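Local atomic coordinates of pilin (Streptococcus pyogenes serotype M1, PDB entry 3GLD), a protein that forms the backbone of the streptococcal pilus, stacking head to tail through intermolecular isopeptide bonds for host-cell adhesion, aggregation and biofilm formation. Residues Leu27-Ala32 against Leu157-Leu162. The protein carries 2 engineered substitutions. Numbering follows the deposited sequence.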
loop_
_atom_site.group_PDB
_atom_site.type_symbol
_atom_site.label_atom_id
_atom_site.label_comp_id
_atom_site.label_asym_id
_atom_site.label_seq_id
_atom_site.Cartn_x
_atom_site.Cartn_y
_atom_site.Cartn_z
ATOM N N LEU A 27 1.178 4.138 5.488
ATOM C CA LEU A 27 1.636 2.777 5.784
ATOM C C LEU A 27 1.327 2.357 7.223
ATOM O O LEU A 27 1.758 3.013 8.180
ATOM C CB LEU A 27 3.141 2.647 5.506
ATOM C CG LEU A 27 3.723 3.327 4.250
ATOM C CD1 LEU A 27 5.247 3.279 4.271
ATOM C CD2 LEU A 27 3.191 2.674 2.972
ATOM N N VAL A 28 0.585 1.263 7.380
ATOM C CA VAL A 28 0.357 0.689 8.720
ATOM C C VAL A 28 1.686 0.305 9.389
ATOM O O VAL A 28 1.909 0.582 10.581
ATOM C CB VAL A 28 -0.610 -0.510 8.666
ATOM C CG1 VAL A 28 -0.789 -1.142 10.066
ATOM C CG2 VAL A 28 -1.963 -0.051 8.128
ATOM N N ASN A 29 2.572 -0.305 8.603
ATOM C CA ASN A 29 3.926 -0.616 9.039
ATOM C C ASN A 29 4.913 0.263 8.263
ATOM O O ASN A 29 5.018 0.122 7.054
ATOM C CB ASN A 29 4.210 -2.093 8.739
ATOM C CG ASN A 29 5.621 -2.531 9.133
ATOM O OD1 ASN A 29 6.539 -1.719 9.262
ATOM N ND2 ASN A 29 5.790 -3.850 9.334
ATOM N N SER A 30 5.656 1.126 8.951
ATOM C CA SER A 30 6.553 2.085 8.281
ATOM C C SER A 30 7.612 1.426 7.395
ATOM O O SER A 30 8.133 2.043 6.454
ATOM C CB SER A 30 7.218 3.008 9.305
ATOM O OG SER A 30 7.866 2.235 10.300
ATOM N N ASN A 31 7.912 0.164 7.672
ATOM C CA ASN A 31 8.891 -0.583 6.890
ATOM C C ASN A 31 8.258 -1.337 5.722
ATOM O O ASN A 31 8.904 -2.164 5.095
ATOM C CB ASN A 31 9.632 -1.575 7.790
ATOM C CG ASN A 31 10.516 -0.889 8.815
ATOM O OD1 ASN A 31 11.319 -0.018 8.477
ATOM N ND2 ASN A 31 10.382 -1.294 10.079
ATOM N N ALA A 32 6.990 -1.055 5.422
ATOM C CA ALA A 32 6.288 -1.802 4.366
ATOM C C ALA A 32 6.985 -1.692 3.027
ATOM O O ALA A 32 7.519 -0.632 2.690
ATOM C CB ALA A 32 4.840 -1.325 4.236
ATOM N N LEU A 157 -1.909 1.426 3.069
ATOM C CA LEU A 157 -1.309 0.138 2.738
ATOM C C LEU A 157 -1.099 -0.650 4.029
ATOM O O LEU A 157 -0.323 -0.253 4.907
ATOM C CB LEU A 157 0.025 0.330 2.016
ATOM C CG LEU A 157 0.801 -0.946 1.699
ATOM C CD1 LEU A 157 0.100 -1.802 0.647
ATOM C CD2 LEU A 157 2.224 -0.560 1.257
ATOM N N ASP A 158 -1.813 -1.757 4.142
ATOM C CA ASP A 158 -1.627 -2.674 5.278
ATOM C C ASP A 158 -0.621 -3.770 4.864
ATOM O O ASP A 158 -0.374 -3.991 3.679
ATOM C CB ASP A 158 -2.979 -3.262 5.732
ATOM C CG ASP A 158 -2.924 -3.893 7.146
ATOM O OD1 ASP A 158 -1.859 -3.881 7.810
ATOM O OD2 ASP A 158 -3.965 -4.398 7.593
ATOM N N SER A 159 -0.019 -4.424 5.846
ATOM C CA SER A 159 0.854 -5.566 5.576
ATOM C C SER A 159 0.725 -6.482 6.774
ATOM O O SER A 159 -0.047 -6.203 7.669
ATOM C CB SER A 159 2.286 -5.122 5.312
ATOM O OG SER A 159 2.760 -4.321 6.363
ATOM N N THR A 160 1.426 -7.603 6.783
ATOM C CA THR A 160 1.179 -8.584 7.830
ATOM C C THR A 160 2.481 -9.164 8.407
ATOM O O THR A 160 3.571 -8.667 8.113
ATOM C CB THR A 160 0.208 -9.680 7.321
ATOM O OG1 THR A 160 -0.217 -10.505 8.413
ATOM C CG2 THR A 160 0.847 -10.531 6.200
ATOM N N THR A 161 2.367 -10.165 9.283
ATOM C CA THR A 161 3.547 -10.849 9.808
ATOM C C THR A 161 3.369 -12.334 9.648
ATOM O O THR A 161 2.223 -12.825 9.648
ATOM C CB THR A 161 3.786 -10.567 11.299
ATOM O OG1 THR A 161 2.649 -11.027 12.046
ATOM C CG2 THR A 161 4.009 -9.062 11.546
ATOM N N LEU A 162 4.503 -13.036 9.498
ATOM C CA LEU A 162 4.562 -14.476 9.613
ATOM C C LEU A 162 5.534 -14.886 10.739
ATOM O O LEU A 162 6.729 -14.535 10.728
ATOM C CB LEU A 162 4.962 -15.114 8.279
ATOM C CG LEU A 162 5.348 -16.599 8.347
ATOM C CD1 LEU A 162 4.166 -17.412 8.766
ATOM C CD2 LEU A 162 5.879 -17.079 7.009
HETATM O O HOH W 1 1.857 -1.525 6.220
HETATM O O HOH W 2 3.484 -5.643 8.756
#
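Leu157 has the most surface buried here. Its CG is anti to the backbone N (chi1 176°), and its CD2 reaches Leu27 CD2 at 3.8 Å. The two leucines lie side by side and point the same way. Ala32 CB comes back over the same methyl, Leu157 CD2, at 4.0 Å. The carbonyl of Leu157 accepts a nearly straight hydrogen bond (169°) in its own plane from Val28 N, 3.0 Å to Leu157 O. Val28 sets its branched side chain obliquely across Asp158, and Val28 CB lies 3.7 Å from Asp158 OD1. This is the last parallel pairing of strand 18-27 with strand 151-169, which runs on from the first domain into the second. Strand 18-27 ends here, and the chain turns away through a type I turn, Asn29 to Ala32. An Asx turn overlaps its start: Asn31 N gives a hydrogen bond to Asn29 OD1, 2.8 Å. Two waters span the diverging chains. One is held by Asn29 N, Leu157 O and Ser159 OG. The other joins Asn29 ND2, Thr160 O and Ser159 OG. Asn29 CB packs 3.6 Å from Ser159 OG. Within the turn, Asn31 O accepts a hydrogen bond from Asn234 ND2 of strand 229-236.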